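Local atomic coordinates of 3-polyprenyl-4-hydroxybenzoate decarboxylase and related decarboxylases (Pelotomaculum thermopropionicum, PDB entry 6H6X), a protein that binds prenylated FMN and, as a UbiD-class enzyme, probably catalyses the reversible decarboxylation of aromatic acids, with 2-furoic acid carboxylated in the reverse direction. Residues B[98-103]-B[234-239]; B[225-230]-B[239-244]. The protein carries 8 engineered substitutions. All blocks are in the same frame, centred on the assembly; numbering follows the deposited sequence.

Contact 1: residues B[98-103]-B[234-239]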
loop_
_atom_site.group_PDB
_atom_site.type_symbol
_atom_site.label_atom_id
_atom_site.label_comp_id
_atom_site.label_asym_id
_atom_site.label_seq_id
_atom_site.Cartn_x
_atom_site.Cartn_y
_atom_site.Cartn_z
ATOM N N ASP B 98 9.486 31.111 -38.974
ATOM C CA ASP B 98 10.848 31.588 -38.808
ATOM C C ASP B 98 11.157 31.820 -37.349
ATOM O O ASP B 98 10.468 32.536 -36.656
ATOM C CB ASP B 98 11.113 32.837 -39.633
ATOM C CG ASP B 98 10.905 32.603 -41.122
ATOM O OD1 ASP B 98 11.340 31.558 -41.674
ATOM O OD2 ASP B 98 10.244 33.472 -41.739
ATOM N N GLY B 99 12.210 31.192 -36.868
ATOM C CA GLY B 99 12.510 31.241 -35.448
ATOM C C GLY B 99 11.726 30.239 -34.582
ATOM O O GLY B 99 12.033 30.140 -33.416
ATOM N N ALA B 100 10.723 29.520 -35.103
ATOM C CA ALA B 100 9.991 28.513 -34.288
ATOM C C ALA B 100 10.958 27.356 -34.027
ATOM O O ALA B 100 11.524 26.808 -34.960
ATOM C CB ALA B 100 8.758 27.967 -34.987
ATOM N N PRO B 101 11.155 26.995 -32.761
ATOM C CA PRO B 101 12.220 26.000 -32.578
ATOM C C PRO B 101 12.021 24.662 -33.324
ATOM O O PRO B 101 12.995 24.092 -33.842
ATOM C CB PRO B 101 12.279 25.830 -31.092
ATOM C CG PRO B 101 11.727 27.118 -30.527
ATOM C CD PRO B 101 10.689 27.581 -31.494
ATOM N N VAL B 102 10.786 24.198 -33.454
ATOM C CA VAL B 102 10.544 22.914 -34.100
ATOM C C VAL B 102 10.805 22.899 -35.621
ATOM O O VAL B 102 10.758 21.817 -36.262
ATOM C CB VAL B 102 9.118 22.387 -33.764
ATOM C CG1 VAL B 102 8.063 23.064 -34.626
ATOM C CG2 VAL B 102 9.017 20.863 -33.936
ATOM N N LYS B 103 11.026 24.092 -36.204
ATOM C CA LYS B 103 11.337 24.241 -37.631
ATOM C C LYS B 103 12.837 24.337 -37.968
ATOM O O LYS B 103 13.180 24.391 -39.137
ATOM C CB LYS B 103 10.621 25.469 -38.199
ATOM C CG LYS B 103 9.101 25.377 -38.164
ATOM C CD LYS B 103 8.545 24.278 -39.062
ATOM C CE LYS B 103 7.068 24.542 -39.312
ATOM N NZ LYS B 103 6.408 23.524 -40.171
ATOM N N VAL B 234 0.842 22.538 -35.243
ATOM C CA VAL B 234 1.604 21.800 -34.212
ATOM C C VAL B 234 2.239 22.787 -33.252
ATOM O O VAL B 234 2.444 23.907 -33.635
ATOM C CB VAL B 234 2.700 20.894 -34.788
ATOM C CG1 VAL B 234 2.095 19.787 -35.647
ATOM C CG2 VAL B 234 3.740 21.674 -35.571
ATOM N N PRO B 235 2.511 22.384 -31.993
ATOM C CA PRO B 235 3.160 23.320 -31.049
ATOM C C PRO B 235 4.548 23.753 -31.526
ATOM O O PRO B 235 5.360 22.929 -31.900
ATOM C CB PRO B 235 3.237 22.526 -29.760
ATOM C CG PRO B 235 2.152 21.526 -29.874
ATOM C CD PRO B 235 2.127 21.127 -31.325
ATOM N N ALA B 236 4.746 25.061 -31.602
ATOM C CA ALA B 236 5.985 25.676 -32.139
ATOM C C ALA B 236 7.207 25.233 -31.373
ATOM O O ALA B 236 8.287 25.036 -31.955
ATOM C CB ALA B 236 5.888 27.216 -32.079
ATOM N N GLY B 237 7.044 25.113 -30.058
ATOM C CA GLY B 237 8.114 24.703 -29.174
ATOM C C GLY B 237 8.341 23.193 -29.004
ATOM O O GLY B 237 9.144 22.831 -28.198
ATOM N N ALA B 238 7.655 22.327 -29.746
ATOM C CA ALA B 238 7.837 20.877 -29.599
ATOM C C ALA B 238 9.285 20.486 -29.944
ATOM O O ALA B 238 9.969 21.247 -30.551
ATOM C CB ALA B 238 6.862 20.106 -30.485
ATOM N N GLU B 239 9.716 19.292 -29.550
ATOM C CA GLU B 239 11.064 18.810 -29.863
ATOM C C GLU B 239 11.077 18.221 -31.224
ATOM O O GLU B 239 11.989 18.452 -31.980
ATOM C CB GLU B 239 11.535 17.765 -28.813
ATOM C CG GLU B 239 11.742 18.326 -27.416
ATOM C CD GLU B 239 13.004 19.232 -27.303
ATOM O OE1 GLU B 239 14.007 18.942 -27.973
ATOM O OE2 GLU B 239 13.031 20.218 -26.527
#
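The carbonyl oxygen Ala236 O is the polar centre of this contact: Val102 N donates to it over 3.0 Å, and carbon atoms of Pro101 and Val102 close in around the bond. The amide lies nearly along the C=O axis, with a C=O...N angle of 173°, and its N-H...O angle is 154°. Pro101 CD sits 3.5 Å from Ala236 O, while Val102 CB and CG1 also lean against this oxygen. The Val102 side chain therefore does more than accompany its amide. Its CG1, held between the backbone N and the carbonyl carbon (chi1 80°), passes beside Ala236 O on its way toward Pro235 O, whereas CG2, anti to the backbone N, meets Ala238 CB at 4.1 Å and packs against Ala238 O. The isopropyl group thus spreads across the type I turn that runs from Pro235 to Ala238, itself closed by Ala238 N on Pro235 O at 3.2 Å. On the facing side the 3-10 segment 101-103 is closed by Lys103 N on Ala100 O. Beyond the bond, the methyls Ala100 CB and Ala236 CB lie side by side, 4.2 Å apart. An alanine in place of Val102 would retain the amide bond but would probably open a gap over the turn, leaving Ala238 CB without its apolar partner. In this worked example of two turns docking through one amide and one branched side chain, the loop between strands 93-94 and 105-107 is fastened to the link between strands 233-235 and 240-246. Arg281 borders that link, bonding to Gly237 O and lying against Pro101. Val102 reaches further inward, to Val225 of strand 223-226 and Val241 of strand 240-246.

Contact 2: residues B[225-230]-B[239-244]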
loop_
_atom_site.group_PDB
_atom_site.type_symbol
_atom_site.label_atom_id
_atom_site.label_comp_id
_atom_site.label_asym_id
_atom_site.label_seq_id
_atom_site.Cartn_x
_atom_site.Cartn_y
_atom_site.Cartn_z
ATOM N N VAL B 225 2.346 26.480 -35.000
ATOM C CA VAL B 225 2.895 26.759 -36.306
ATOM C C VAL B 225 2.315 25.767 -37.321
ATOM O O VAL B 225 1.894 24.665 -36.948
ATOM C CB VAL B 225 4.438 26.749 -36.231
ATOM C CG1 VAL B 225 4.946 25.373 -35.777
ATOM C CG2 VAL B 225 5.023 27.100 -37.586
ATOM N N LYS B 226 2.251 26.161 -38.587
ATOM C CA LYS B 226 1.732 25.295 -39.647
ATOM C C LYS B 226 2.761 24.255 -39.993
ATOM O O LYS B 226 3.957 24.548 -39.980
ATOM C CB LYS B 226 1.464 26.064 -40.950
ATOM C CG LYS B 226 0.371 27.092 -40.926
ATOM C CD LYS B 226 -1.017 26.562 -40.607
ATOM C CE LYS B 226 -1.610 25.815 -41.746
ATOM N NZ LYS B 226 -3.068 25.606 -41.434
ATOM N N CYS B 227 2.280 23.071 -40.349
ATOM C CA CYS B 227 3.118 21.978 -40.857
ATOM C C CYS B 227 3.560 22.231 -42.281
ATOM O O CYS B 227 2.930 22.975 -43.012
ATOM C CB CYS B 227 2.331 20.664 -40.796
ATOM S SG CYS B 227 2.199 20.052 -39.087
ATOM N N GLU B 228 4.643 21.584 -42.670
ATOM C CA GLU B 228 5.196 21.698 -44.034
ATOM C C GLU B 228 4.332 21.044 -45.101
ATOM O O GLU B 228 4.092 21.651 -46.134
ATOM C CB GLU B 228 6.590 21.054 -44.114
ATOM C CG GLU B 228 7.647 21.666 -43.198
ATOM C CD GLU B 228 7.944 23.114 -43.521
ATOM O OE1 GLU B 228 8.317 23.394 -44.686
ATOM O OE2 GLU B 228 7.805 23.966 -42.607
ATOM N N THR B 229 3.905 19.800 -44.873
ATOM C CA THR B 229 3.325 18.961 -45.930
ATOM C C THR B 229 1.872 18.600 -45.712
ATOM O O THR B 229 1.298 17.871 -46.510
ATOM C CB THR B 229 4.118 17.647 -46.052
ATOM O OG1 THR B 229 4.021 16.881 -44.841
ATOM C CG2 THR B 229 5.579 17.970 -46.337
ATOM N N VAL B 230 1.276 19.092 -44.623
ATOM C CA VAL B 230 -0.124 18.831 -44.326
ATOM C C VAL B 230 -0.736 20.066 -43.704
ATOM O O VAL B 230 -0.035 20.871 -43.107
ATOM C CB VAL B 230 -0.276 17.624 -43.361
ATOM C CG1 VAL B 230 0.130 16.330 -44.059
ATOM C CG2 VAL B 230 0.538 17.827 -42.067
ATOM N N GLU B 239 9.716 19.292 -29.550
ATOM C CA GLU B 239 11.064 18.810 -29.863
ATOM C C GLU B 239 11.077 18.221 -31.224
ATOM O O GLU B 239 11.989 18.452 -31.980
ATOM C CB GLU B 239 11.535 17.765 -28.813
ATOM C CG GLU B 239 11.742 18.326 -27.416
ATOM C CD GLU B 239 13.004 19.232 -27.303
ATOM O OE1 GLU B 239 14.007 18.942 -27.973
ATOM O OE2 GLU B 239 13.031 20.218 -26.527
ATOM N N ILE B 240 10.044 17.440 -31.542
ATOM C CA ILE B 240 9.971 16.717 -32.787
ATOM C C ILE B 240 8.528 16.699 -33.297
ATOM O O ILE B 240 7.607 16.525 -32.497
ATOM C CB ILE B 240 10.421 15.236 -32.575
ATOM C CG1 ILE B 240 11.907 15.130 -32.199
ATOM C CG2 ILE B 240 10.207 14.412 -33.816
ATOM C CD1 ILE B 240 12.235 14.107 -31.145
ATOM N N VAL B 241 8.340 16.827 -34.622
ATOM C CA VAL B 241 7.048 16.693 -35.279
ATOM C C VAL B 241 7.187 15.755 -36.438
ATOM O O VAL B 241 8.112 15.878 -37.231
ATOM C CB VAL B 241 6.484 18.037 -35.788
ATOM C CG1 VAL B 241 5.365 17.850 -36.813
ATOM C CG2 VAL B 241 6.024 18.892 -34.620
ATOM N N ILE B 242 6.249 14.828 -36.545
ATOM C CA ILE B 242 6.203 13.887 -37.626
ATOM C C ILE B 242 4.874 14.136 -38.281
ATOM O O ILE B 242 3.829 13.997 -37.663
ATOM C CB ILE B 242 6.357 12.428 -37.125
ATOM C CG1 ILE B 242 7.735 12.237 -36.484
ATOM C CG2 ILE B 242 6.158 11.437 -38.244
ATOM C CD1 ILE B 242 7.779 10.981 -35.627
ATOM N N GLU B 243 4.932 14.495 -39.559
ATOM C CA GLU B 243 3.768 14.781 -40.399
ATOM C C GLU B 243 3.435 13.577 -41.247
ATOM O O GLU B 243 4.321 12.879 -41.706
ATOM C CB GLU B 243 4.082 15.971 -41.301
ATOM C CG GLU B 243 4.602 17.215 -40.565
ATOM C CD GLU B 243 4.888 18.403 -41.465
ATOM O OE1 GLU B 243 4.596 18.312 -42.689
ATOM O OE2 GLU B 243 5.404 19.440 -40.944
ATOM N N GLY B 244 2.158 13.327 -41.467
ATOM C CA GLY B 244 1.788 12.234 -42.326
ATOM C C GLY B 244 0.320 12.082 -42.555
ATOM O O GLY B 244 -0.477 13.018 -42.378
#
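Val241 makes the first touch along strand 240-246, its CG1 lying 4.5 Å from Cys227 SG in a loose apolar contact. Two residues on, Glu243 carries most of the interface. Its chain runs extended beyond CG (chi2 -179°), which carries the carboxylate across to the loop after strand 223-226. There the two oxygens divide the work. Glu243 OE2 accepts from Glu228 N at 2.9 Å, on its syn side and 23° out of the carboxylate plane; Glu243 OE1 takes Thr229 N at 2.7 Å, also on the syn side. A third donor, Thr229 OG1, comes in nearly in line with the C-O bond and reaches Glu243 OE1 at 2.6 Å, so this oxygen grips both the backbone amide and the hydroxyl of Thr229. Three bonds should fix the rotation of the buried carboxylate and probably favour its ionised form, although Glu228 OE2 stands 5.4 Å from Glu243 OE2; Lys103 pairs with Glu228 and would offset that repulsion. Cys227 CB lies 3.3 Å from Glu243 OE2, and Val230 CG2 slides alongside Glu243 CB. At Gly244 the carbonyl oxygen receives Val230 CG1, at 3.8 Å. The arrangement illustrates a side-chain carboxylate bridging consecutive backbone amides of a loop, here on a strand of the antiparallel sheet in the Rift-related, FMN-binding domain of UbiD enzymes.

Overall arrangement
Contacts 1 and 2 lie with centres about 9 Å apart, share Glu239 and alternate along the chain. Lys103 of contact 1 reaches into contact 2, where its NZ meets Glu228 OE2 at 2.8 Å in a salt bridge and Lys226 O at 2.7 Å in a probable hydrogen bond. Apolar packing joins them as well: Val102 CG2 is 3.6 Å from Val241 CG2, and Val234 CG1 is 3.5 Å from Cys227 SG. Contact 2 lies away from the cofactor and metal sites. Contact 1 comes nearer, the side chain of Pro235 being about 10 Å from that of the manganese ligand Glu210 and about 11 Å from that of Ile150, which binds prenylated FMN.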